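Local coordinates for protein glucose-6-phosphate dehydrogenase (Trypanosoma cruzi, PDB 5AQ1) that probably catalyses the NADP-dependent oxidation of glucose 6-phosphate, the entry step of the oxidative pentose phosphate pathway, at residues Arg372-Arg377 and Arg399-Glu404; Ile245-Lys250 and Ile363-Ala368; Glu395-Ala400 and Tyr407-Ala412. All coordinates share one frame; numbering follows the deposited sequence.

Contact 1 (Arg372-Arg377 and Arg399-Glu404). With BG6 (6-O-phosphono-beta-D-glucopyranose), chain F.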
loop_
_atom_site.group_PDB
_atom_site.type_symbol
_atom_site.label_atom_id
_atom_site.label_comp_id
_atom_site.label_asym_id
_atom_site.label_seq_id
_atom_site.Cartn_x
_atom_site.Cartn_y
_atom_site.Cartn_z
ATOM N N ARG B 372 19.317 -11.288 -31.264
ATOM C CA ARG B 372 19.394 -12.206 -30.144
ATOM C C ARG B 372 19.094 -11.412 -28.881
ATOM O O ARG B 372 19.734 -10.395 -28.619
ATOM C CB ARG B 372 20.785 -12.830 -30.057
ATOM C CG ARG B 372 20.965 -13.758 -28.865
ATOM C CD ARG B 372 22.013 -14.828 -29.137
ATOM N NE ARG B 372 22.175 -15.724 -27.993
ATOM C CZ ARG B 372 22.964 -15.494 -26.943
ATOM N NH1 ARG B 372 23.697 -14.385 -26.859
ATOM N NH2 ARG B 372 23.023 -16.389 -25.963
ATOM N N LEU B 373 18.107 -11.862 -28.111
ATOM C CA LEU B 373 17.713 -11.158 -26.895
ATOM C C LEU B 373 17.026 -12.070 -25.895
ATOM O O LEU B 373 16.233 -12.937 -26.265
ATOM C CB LEU B 373 16.765 -10.001 -27.227
ATOM C CG LEU B 373 16.271 -9.152 -26.047
ATOM C CD1 LEU B 373 17.424 -8.420 -25.374
ATOM C CD2 LEU B 373 15.212 -8.165 -26.508
ATOM N N LEU B 374 17.362 -11.868 -24.626
ATOM C CA LEU B 374 16.584 -12.398 -23.517
ATOM C C LEU B 374 16.439 -11.276 -22.506
ATOM O O LEU B 374 17.418 -10.897 -21.857
ATOM C CB LEU B 374 17.273 -13.605 -22.873
ATOM C CG LEU B 374 16.560 -14.230 -21.666
ATOM C CD1 LEU B 374 15.234 -14.850 -22.076
ATOM C CD2 LEU B 374 17.453 -15.267 -21.010
ATOM N N ASP B 375 15.234 -10.726 -22.383
ATOM C CA ASP B 375 14.999 -9.697 -21.371
ATOM C C ASP B 375 13.655 -9.820 -20.677
ATOM O O ASP B 375 12.722 -10.466 -21.167
ATOM C CB ASP B 375 15.246 -8.273 -21.928
ATOM C CG ASP B 375 14.133 -7.762 -22.850
ATOM O OD1 ASP B 375 13.132 -8.469 -23.090
ATOM O OD2 ASP B 375 14.270 -6.617 -23.337
ATOM N N ILE B 376 13.596 -9.198 -19.507
ATOM C CA ILE B 376 12.409 -9.157 -18.674
ATOM C C ILE B 376 12.049 -7.687 -18.526
ATOM O O ILE B 376 12.912 -6.869 -18.202
ATOM C CB ILE B 376 12.697 -9.765 -17.286
ATOM C CG1 ILE B 376 13.134 -11.227 -17.419
ATOM C CG2 ILE B 376 11.479 -9.664 -16.378
ATOM C CD1 ILE B 376 13.925 -11.732 -16.235
ATOM N N ARG B 377 10.789 -7.351 -18.776
ATOM C CA ARG B 377 10.329 -5.972 -18.643
ATOM C C ARG B 377 9.139 -5.881 -17.693
ATOM O O ARG B 377 8.059 -6.383 -17.994
ATOM C CB ARG B 377 9.983 -5.395 -20.014
ATOM C CG ARG B 377 11.209 -5.092 -20.858
ATOM C CD ARG B 377 10.863 -4.936 -22.326
ATOM N NE ARG B 377 12.055 -4.677 -23.139
ATOM C CZ ARG B 377 12.668 -3.499 -23.247
ATOM N NH1 ARG B 377 12.222 -2.431 -22.594
ATOM N NH2 ARG B 377 13.739 -3.384 -24.018
ATOM N N ARG B 399 18.020 -7.461 -18.560
ATOM C CA ARG B 399 18.500 -8.096 -19.790
ATOM C C ARG B 399 19.557 -9.140 -19.443
ATOM O O ARG B 399 20.632 -8.801 -18.962
ATOM C CB ARG B 399 19.084 -7.054 -20.753
ATOM C CG ARG B 399 19.421 -7.623 -22.121
ATOM C CD ARG B 399 19.877 -6.561 -23.105
ATOM N NE ARG B 399 21.140 -5.945 -22.701
ATOM C CZ ARG B 399 21.359 -4.636 -22.573
ATOM N NH1 ARG B 399 20.407 -3.743 -22.825
ATOM N NH2 ARG B 399 22.561 -4.207 -22.195
ATOM N N ALA B 400 19.239 -10.407 -19.678
ATOM C CA ALA B 400 20.152 -11.499 -19.352
ATOM C C ALA B 400 21.203 -11.694 -20.435
ATOM O O ALA B 400 22.325 -12.104 -20.141
ATOM C CB ALA B 400 19.377 -12.787 -19.127
ATOM N N GLN B 401 20.828 -11.418 -21.685
ATOM C CA GLN B 401 21.768 -11.462 -22.808
ATOM C C GLN B 401 21.195 -10.737 -24.032
ATOM O O GLN B 401 19.979 -10.700 -24.205
ATOM C CB GLN B 401 22.093 -12.917 -23.177
ATOM C CG GLN B 401 20.958 -13.649 -23.886
ATOM C CD GLN B 401 20.979 -15.153 -23.677
ATOM O OE1 GLN B 401 21.755 -15.677 -22.873
ATOM N NE2 GLN B 401 20.114 -15.855 -24.402
ATOM N N PRO B 402 22.045 -10.156 -24.879
ATOM C CA PRO B 402 23.477 -10.043 -24.652
ATOM C C PRO B 402 23.782 -8.865 -23.740
ATOM O O PRO B 402 22.871 -8.127 -23.365
ATOM C CB PRO B 402 24.014 -9.761 -26.051
ATOM C CG PRO B 402 22.931 -8.972 -26.694
ATOM C CD PRO B 402 21.646 -9.541 -26.158
ATOM N N SER B 403 25.055 -8.696 -23.397
ATOM C CA SER B 403 25.512 -7.556 -22.609
ATOM C C SER B 403 24.627 -7.362 -21.380
ATOM O O SER B 403 23.907 -6.368 -21.256
ATOM C CB SER B 403 25.528 -6.297 -23.476
ATOM O OG SER B 403 26.011 -5.190 -22.743
ATOM N N GLU B 404 24.683 -8.341 -20.484
ATOM C CA GLU B 404 23.769 -8.406 -19.341
ATOM C C GLU B 404 23.747 -7.122 -18.520
ATOM O O GLU B 404 24.792 -6.544 -18.215
ATOM C CB GLU B 404 24.036 -9.617 -18.432
ATOM C CG GLU B 404 25.475 -10.076 -18.320
ATOM C CD GLU B 404 25.864 -11.090 -19.387
ATOM O OE1 GLU B 404 25.494 -12.272 -19.256
ATOM O OE2 GLU B 404 26.551 -10.698 -20.352
HETATM C C1 BG6 F . 17.985 -24.651 -25.709
HETATM C C2 BG6 F . 16.908 -24.774 -26.786
HETATM O O1 BG6 F . 17.513 -25.193 -24.469
HETATM O O5 BG6 F . 18.322 -23.274 -25.520
HETATM C C3 BG6 F . 17.403 -24.135 -28.073
HETATM O O2 BG6 F . 16.579 -26.148 -27.010
HETATM C C4 BG6 F . 17.778 -22.691 -27.784
HETATM O O3 BG6 F . 16.409 -24.183 -29.101
HETATM C C5 BG6 F . 18.845 -22.651 -26.698
HETATM O O4 BG6 F . 18.246 -22.071 -28.982
HETATM C C6 BG6 F . 19.277 -21.219 -26.395
HETATM O O6 BG6 F . 20.131 -21.182 -25.251
HETATM P P BG6 F . 20.991 -19.861 -24.931
HETATM O O1P BG6 F . 19.976 -18.743 -24.881
HETATM O O2P BG6 F . 21.625 -20.138 -23.596
HETATM O O3P BG6 F . 21.960 -19.785 -26.087
HETATM O O HOH W 1 18.185 -15.149 -26.566
#

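Contact 2 (Ile245-Lys250 and Ile363-Ala368). With BG6 (6-O-phosphono-beta-D-glucopyranose), chain F.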
loop_
_atom_site.group_PDB
_atom_site.type_symbol
_atom_site.label_atom_id
_atom_site.label_comp_id
_atom_site.label_asym_id
_atom_site.label_seq_id
_atom_site.Cartn_x
_atom_site.Cartn_y
_atom_site.Cartn_z
ATOM N N ILE B 245 8.070 -11.062 -20.902
ATOM C CA ILE B 245 9.258 -11.912 -20.930
ATOM C C ILE B 245 9.529 -12.275 -22.387
ATOM O O ILE B 245 8.668 -12.851 -23.059
ATOM C CB ILE B 245 9.061 -13.187 -20.083
ATOM C CG1 ILE B 245 8.753 -12.816 -18.627
ATOM C CG2 ILE B 245 10.309 -14.057 -20.135
ATOM C CD1 ILE B 245 8.250 -13.967 -17.781
ATOM N N THR B 246 10.726 -11.939 -22.864
ATOM C CA THR B 246 11.042 -12.000 -24.292
ATOM C C THR B 246 12.273 -12.848 -24.608
ATOM O O THR B 246 13.318 -12.702 -23.981
ATOM C CB THR B 246 11.273 -10.587 -24.846
ATOM O OG1 THR B 246 10.095 -9.802 -24.632
ATOM C CG2 THR B 246 11.604 -10.622 -26.333
ATOM N N PHE B 247 12.128 -13.718 -25.606
ATOM C CA PHE B 247 13.216 -14.539 -26.122
ATOM C C PHE B 247 13.279 -14.337 -27.631
ATOM O O PHE B 247 12.286 -14.533 -28.328
ATOM C CB PHE B 247 12.967 -16.012 -25.773
ATOM C CG PHE B 247 13.856 -16.982 -26.502
ATOM C CD1 PHE B 247 13.487 -17.481 -27.748
ATOM C CD2 PHE B 247 15.044 -17.426 -25.937
ATOM C CE1 PHE B 247 14.292 -18.387 -28.422
ATOM C CE2 PHE B 247 15.856 -18.333 -26.611
ATOM C CZ PHE B 247 15.477 -18.815 -27.850
ATOM N N LYS B 248 14.442 -13.928 -28.128
ATOM C CA LYS B 248 14.669 -13.793 -29.567
ATOM C C LYS B 248 15.998 -14.421 -29.958
ATOM O O LYS B 248 16.960 -14.376 -29.193
ATOM C CB LYS B 248 14.698 -12.329 -29.979
ATOM C CG LYS B 248 13.474 -11.515 -29.610
ATOM C CD LYS B 248 13.589 -10.149 -30.260
ATOM C CE LYS B 248 12.565 -9.160 -29.739
ATOM N NZ LYS B 248 12.885 -7.803 -30.265
ATOM N N GLU B 249 16.036 -15.004 -31.152
ATOM C CA GLU B 249 17.268 -15.525 -31.732
ATOM C C GLU B 249 17.303 -15.172 -33.206
ATOM O O GLU B 249 16.256 -15.104 -33.857
ATOM C CB GLU B 249 17.352 -17.044 -31.564
ATOM C CG GLU B 249 17.922 -17.494 -30.229
ATOM C CD GLU B 249 17.966 -19.009 -30.088
ATOM O OE1 GLU B 249 17.379 -19.718 -30.933
ATOM O OE2 GLU B 249 18.584 -19.503 -29.123
ATOM N N LYS B 250 18.506 -14.942 -33.725
ATOM C CA LYS B 250 18.694 -14.732 -35.156
ATOM C C LYS B 250 18.742 -16.075 -35.875
ATOM O O LYS B 250 18.259 -16.199 -36.999
ATOM C CB LYS B 250 19.978 -13.951 -35.426
ATOM C CG LYS B 250 20.025 -12.589 -34.752
ATOM C CD LYS B 250 21.163 -11.735 -35.288
ATOM C CE LYS B 250 20.786 -11.060 -36.597
ATOM N NZ LYS B 250 21.979 -10.556 -37.336
ATOM N N ILE B 363 4.355 -13.547 -22.621
ATOM C CA ILE B 363 5.510 -14.400 -22.881
ATOM C C ILE B 363 5.698 -14.459 -24.385
ATOM O O ILE B 363 4.776 -14.849 -25.104
ATOM C CB ILE B 363 5.301 -15.848 -22.384
ATOM C CG1 ILE B 363 4.718 -15.884 -20.964
ATOM C CG2 ILE B 363 6.612 -16.627 -22.465
ATOM C CD1 ILE B 363 5.708 -15.564 -19.869
ATOM N N ARG B 364 6.870 -14.068 -24.872
ATOM C CA ARG B 364 7.151 -14.210 -26.297
ATOM C C ARG B 364 8.514 -14.837 -26.567
ATOM O O ARG B 364 9.486 -14.604 -25.847
ATOM C CB ARG B 364 6.989 -12.876 -27.034
ATOM C CG ARG B 364 7.813 -11.737 -26.479
ATOM C CD ARG B 364 7.521 -10.462 -27.244
ATOM N NE ARG B 364 8.535 -9.452 -26.971
ATOM C CZ ARG B 364 8.870 -8.462 -27.796
ATOM N NH1 ARG B 364 8.273 -8.320 -28.979
ATOM N NH2 ARG B 364 9.821 -7.611 -27.435
ATOM N N ALA B 365 8.556 -15.653 -27.615
ATOM C CA ALA B 365 9.740 -16.416 -27.964
ATOM C C ALA B 365 9.715 -16.707 -29.454
ATOM O O ALA B 365 8.705 -17.173 -29.983
ATOM C CB ALA B 365 9.780 -17.714 -27.171
ATOM N N GLY B 366 10.818 -16.421 -30.132
ATOM C CA GLY B 366 10.911 -16.685 -31.558
ATOM C C GLY B 366 12.329 -16.902 -32.041
ATOM O O GLY B 366 13.276 -16.339 -31.489
ATOM N N LYS B 367 12.460 -17.736 -33.068
ATOM C CA LYS B 367 13.714 -17.915 -33.789
ATOM C C LYS B 367 13.591 -17.210 -35.139
ATOM O O LYS B 367 12.488 -16.844 -35.555
ATOM C CB LYS B 367 14.020 -19.405 -33.966
ATOM C CG LYS B 367 14.410 -20.111 -32.671
ATOM C CD LYS B 367 14.664 -21.598 -32.883
ATOM C CE LYS B 367 15.041 -22.308 -31.587
ATOM N NZ LYS B 367 16.499 -22.242 -31.281
ATOM N N ALA B 368 14.724 -17.010 -35.808
ATOM C CA ALA B 368 14.774 -16.287 -37.081
ATOM C C ALA B 368 14.197 -14.870 -36.973
ATOM O O ALA B 368 13.412 -14.442 -37.824
ATOM C CB ALA B 368 14.063 -17.080 -38.173
HETATM C C1 BG6 F . 17.985 -24.651 -25.709
HETATM C C2 BG6 F . 16.908 -24.774 -26.786
HETATM O O1 BG6 F . 17.513 -25.193 -24.469
HETATM O O5 BG6 F . 18.322 -23.274 -25.520
HETATM C C3 BG6 F . 17.403 -24.135 -28.073
HETATM O O2 BG6 F . 16.579 -26.148 -27.010
HETATM C C4 BG6 F . 17.778 -22.691 -27.784
HETATM O O3 BG6 F . 16.409 -24.183 -29.101
HETATM C C5 BG6 F . 18.845 -22.651 -26.698
HETATM O O4 BG6 F . 18.246 -22.071 -28.982
HETATM C C6 BG6 F . 19.277 -21.219 -26.395
HETATM O O6 BG6 F . 20.131 -21.182 -25.251
HETATM P P BG6 F . 20.991 -19.861 -24.931
HETATM O O1P BG6 F . 19.976 -18.743 -24.881
HETATM O O2P BG6 F . 21.625 -20.138 -23.596
HETATM O O3P BG6 F . 21.960 -19.785 -26.087
#

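Contact 3 (Glu395-Ala400 and Tyr407-Ala412)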
loop_
_atom_site.group_PDB
_atom_site.type_symbol
_atom_site.label_atom_id
_atom_site.label_comp_id
_atom_site.label_asym_id
_atom_site.label_seq_id
_atom_site.Cartn_x
_atom_site.Cartn_y
_atom_site.Cartn_z
ATOM N N GLU B 395 9.606 1.508 -16.231
ATOM C CA GLU B 395 9.845 0.131 -16.623
ATOM C C GLU B 395 11.162 -0.352 -16.036
ATOM O O GLU B 395 12.194 0.293 -16.209
ATOM C CB GLU B 395 9.873 0.033 -18.146
ATOM C CG GLU B 395 9.465 -1.317 -18.696
ATOM C CD GLU B 395 9.673 -1.409 -20.193
ATOM O OE1 GLU B 395 10.786 -1.095 -20.662
ATOM O OE2 GLU B 395 8.729 -1.793 -20.906
ATOM N N LEU B 396 11.117 -1.462 -15.305
ATOM C CA LEU B 396 12.332 -2.140 -14.889
ATOM C C LEU B 396 12.681 -3.154 -15.969
ATOM O O LEU B 396 11.856 -3.993 -16.329
ATOM C CB LEU B 396 12.146 -2.845 -13.545
ATOM C CG LEU B 396 13.376 -3.572 -12.983
ATOM C CD1 LEU B 396 14.520 -2.605 -12.713
ATOM C CD2 LEU B 396 12.991 -4.326 -11.720
ATOM N N VAL B 397 13.899 -3.060 -16.487
ATOM C CA VAL B 397 14.360 -3.952 -17.537
ATOM C C VAL B 397 15.532 -4.778 -17.028
ATOM O O VAL B 397 16.553 -4.222 -16.623
ATOM C CB VAL B 397 14.799 -3.158 -18.779
ATOM C CG1 VAL B 397 15.206 -4.100 -19.903
ATOM C CG2 VAL B 397 13.675 -2.232 -19.225
ATOM N N ILE B 398 15.368 -6.098 -17.023
ATOM C CA ILE B 398 16.463 -7.018 -16.744
ATOM C C ILE B 398 16.819 -7.720 -18.049
ATOM O O ILE B 398 16.000 -8.462 -18.594
ATOM C CB ILE B 398 16.073 -8.067 -15.686
ATOM C CG1 ILE B 398 15.756 -7.387 -14.351
ATOM C CG2 ILE B 398 17.190 -9.090 -15.501
ATOM C CD1 ILE B 398 14.860 -8.211 -13.454
ATOM N N ARG B 399 18.020 -7.461 -18.560
ATOM C CA ARG B 399 18.500 -8.096 -19.790
ATOM C C ARG B 399 19.557 -9.140 -19.443
ATOM O O ARG B 399 20.632 -8.801 -18.962
ATOM C CB ARG B 399 19.084 -7.054 -20.753
ATOM C CG ARG B 399 19.421 -7.623 -22.121
ATOM C CD ARG B 399 19.877 -6.561 -23.105
ATOM N NE ARG B 399 21.140 -5.945 -22.701
ATOM C CZ ARG B 399 21.359 -4.636 -22.573
ATOM N NH1 ARG B 399 20.407 -3.743 -22.825
ATOM N NH2 ARG B 399 22.561 -4.207 -22.195
ATOM N N ALA B 400 19.239 -10.407 -19.678
ATOM C CA ALA B 400 20.152 -11.499 -19.352
ATOM C C ALA B 400 21.203 -11.694 -20.435
ATOM O O ALA B 400 22.325 -12.104 -20.141
ATOM C CB ALA B 400 19.377 -12.787 -19.127
ATOM N N TYR B 407 18.327 -2.116 -15.744
ATOM C CA TYR B 407 18.091 -0.676 -15.730
ATOM C C TYR B 407 16.628 -0.313 -15.515
ATOM O O TYR B 407 15.719 -1.082 -15.849
ATOM C CB TYR B 407 18.651 0.004 -16.992
ATOM C CG TYR B 407 18.156 -0.533 -18.319
ATOM C CD1 TYR B 407 18.784 -1.613 -18.938
ATOM C CD2 TYR B 407 17.090 0.065 -18.977
ATOM C CE1 TYR B 407 18.346 -2.094 -20.165
ATOM C CE2 TYR B 407 16.645 -0.407 -20.201
ATOM C CZ TYR B 407 17.271 -1.484 -20.791
ATOM O OH TYR B 407 16.820 -1.945 -22.007
ATOM N N LEU B 408 16.425 0.868 -14.934
ATOM C CA LEU B 408 15.104 1.381 -14.593
ATOM C C LEU B 408 14.795 2.615 -15.439
ATOM O O LEU B 408 15.419 3.665 -15.275
ATOM C CB LEU B 408 15.056 1.732 -13.106
ATOM C CG LEU B 408 13.761 2.336 -12.572
ATOM C CD1 LEU B 408 12.613 1.345 -12.693
ATOM C CD2 LEU B 408 13.961 2.774 -11.130
ATOM N N LYS B 409 13.838 2.476 -16.349
ATOM C CA LYS B 409 13.444 3.575 -17.217
ATOM C C LYS B 409 12.472 4.475 -16.474
ATOM O O LYS B 409 11.472 4.001 -15.935
ATOM C CB LYS B 409 12.779 3.049 -18.484
ATOM C CG LYS B 409 13.674 2.162 -19.330
ATOM C CD LYS B 409 12.901 1.522 -20.471
ATOM C CE LYS B 409 12.636 2.507 -21.596
ATOM N NZ LYS B 409 11.853 1.879 -22.697
ATOM N N LEU B 410 12.768 5.771 -16.450
ATOM C CA LEU B 410 11.903 6.744 -15.803
ATOM C C LEU B 410 11.945 8.090 -16.519
ATOM O O LEU B 410 12.726 8.289 -17.449
ATOM C CB LEU B 410 12.254 6.888 -14.314
ATOM C CG LEU B 410 13.702 6.767 -13.836
ATOM C CD1 LEU B 410 14.607 7.764 -14.524
ATOM C CD2 LEU B 410 13.777 6.956 -12.330
ATOM N N THR B 411 11.075 8.999 -16.090
ATOM C CA THR B 411 11.000 10.340 -16.659
ATOM C C THR B 411 11.802 11.327 -15.807
ATOM O O THR B 411 11.798 11.250 -14.576
ATOM C CB THR B 411 9.537 10.795 -16.765
ATOM O OG1 THR B 411 8.835 9.906 -17.638
ATOM C CG2 THR B 411 9.437 12.213 -17.308
ATOM N N ALA B 412 12.506 12.231 -16.476
ATOM C CA ALA B 412 13.286 13.262 -15.807
ATOM C C ALA B 412 13.197 14.563 -16.590
ATOM O O ALA B 412 12.760 14.578 -17.743
ATOM C CB ALA B 412 14.739 12.826 -15.676
#

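Contact 1 (Arg372-Arg377 and Arg399-Glu404)
A classic beta bulge, with Ala400 and Gln401 both facing Leu374, joins antiparallel strands 373-380 and 395-401 at the phosphate end of the glucose 6-phosphate site. Leu374 O accepts a hydrogen bond from Ala400 N at 2.9 Å. It takes a second, weak one from Gln401 N. Leu374 N returns a bond to Gln401 O at 2.9 Å. Beyond the bulge, Asp375 pairs with Arg399 as a non-hydrogen-bonded pair.

Leu374 and Gln401 point to one face of the sheet, where both also touch Tyr212. Gln401 CG sits between the backbone N and the carbonyl carbon (chi1 73°), and the chain runs extended from there to the ligand. Gln401 NE2 donates to BG6 O1P at 2.9 Å, with a fairly straight N-H...O angle of 158°. Gln401 NE2 also donates to a water O at 3.0 Å; that water bonds weakly to Leu373 O. Gln401 OE1 accepts from Lys215 NZ. The extended Arg372 side chain crosses Gln401 at about a right angle and stacks its guanidinium on the amide, the planes 26° apart. Arg372 NH2 is 3.3 Å from Gln401 CD. This is stacking, not hydrogen bonding. BG6 O3P lies near the guanidinium plane, at its edge, but 3.6 Å from Arg372 NH2.

On the opposite face, Leu373 CD1 rests against Arg399 CD at 3.8 Å, and the two side chains cross at about a right angle. The tip of Arg399 turns away to the carbonyls of Pro402 and Ser403, holding the turn that follows the bulge. A cis peptide bond precedes Pro402.

With both ends of the Gln401 amide bonded and its plane stacked, its rotation is probably well fixed, with NE2 toward the phosphate. Arg372 probably adds electrostatic attraction for the same anion.

Contact 2 (Ile245-Lys250 and Ile363-Ala368)
Glu249 and Lys367 each set CG anti to the carbonyl carbon (chi1 -85° and -71°), and the two side chains run side by side into the sugar site. Lys367 is extended until its last torsion, chi4 -86°, which turns NZ to the carboxylate. They stand just past the ends of neighbouring parallel strands 240-248 and 361-366, in the middle of the large mixed sheet of the C-terminal domain.

Lys367 NZ forms a salt bridge with Glu249 OE1 at 2.7 Å, using the syn lone pair of that oxygen. The other oxygen, Glu249 OE2, accepts a hydrogen bond from the BG6 O4 hydroxyl at 2.6 Å. Lys367 NZ also donates to BG6 O4 and O3. The O4 hydroxyl is thus held by both residues, and the ion pair probably helps keep both groups turned to the O4 side of the sugar. Lys367 also packs on Asp268, which binds the substrate itself.

The strands behind them are almost exactly parallel. Arg364 N bonds to Ile245 O, and Phe247 N bonds to Arg364 O. Gly366 N then bonds to Phe247 O, and Glu249 N to Gly366 O at 3.1 Å. This ladder reaches the substrate-binding end of the strands.

On the face toward helix 264-282, Ile245 CD1 meets Ile363 CD1, and Phe247 CD1 meets Ala365 CB at 3.8 Å. Gly366 N and BG6 O4 lie near the plane of the Phe247 ring, at different parts of its rim. The other face carries Thr246, Lys248 and Arg364. There Lys248 CE lies over one face of the Arg364 guanidinium, and the two cations lie close. A salt bridge to Glu371 probably offsets the Lys248 charge. At the guanidinium edge, in its plane, Arg364 NE donates to Thr246 OG1 at 2.8 Å.

Contact 3 (Glu395-Ala400 and Tyr407-Ala412)
Val397 CB sits over one face of the Tyr407 ring, 3.7 Å from the centroid, in a CH-pi contact. The Val397 CG1 branch lies against the phenol end of the ring, 3.4 Å from Tyr407 CZ. With chi1 at 56°, Tyr407 swings its ring across to Val397. Arg399 NH1 approaches the Tyr407 ring obliquely, 3.7 Å from Tyr407 CE1, with the guanidinium and ring planes 49° apart. The stronger partner of Arg399 is the Ser403 carbonyl, bonded to NH2.

On the same face, Glu395 and Lys409 lie side by side. Glu395 OE1 touches Lys409 CD at 3.4 Å, but its salt bridge to Lys409 NZ is long, at 3.8 Å. The stronger partners of Glu395 are Tyr506 and Arg377.

Behind these side chains is the beta hairpin of strands 395-401 and 405-413. Val397 and Tyr407 exchange two backbone bonds, with Val397 N to Tyr407 O at 2.8 Å. Glu395 and Lys409 exchange two more. Between them, Leu396 and Leu408 form a non-hydrogen-bonded pair on the other face. Further out, Leu408 packs on Val230 of the second subunit, and Asn228 of that subunit is hydrogen-bonded to Thr411 N.

The long ion pair probably adds little to the strand pairing, which rests on four backbone bonds and on the Val397-Tyr407 packing.

All three contacts lie in the mixed sheet of the C-terminal domain. Five neighbouring strands run, in order across it, 405-413, 395-401, 373-380, 240-248 and 361-366. Contact 2 closes before contact 1 opens along the chain, and contact 3 begins on the strand where contact 1 ends. The centres of contacts 1 and 2 are about 11 Å apart, those of 1 and 3 about 12 Å, and those of 2 and 3 about 20 Å. Leu373 and Asp375 of contact 1 probably bond to Lys248 and Thr246 of contact 2. Contact 1 binds the phosphate and contact 2 the sugar hydroxyls of glucose 6-phosphate; contact 3 packs against the second subunit. One sheet serves both roles.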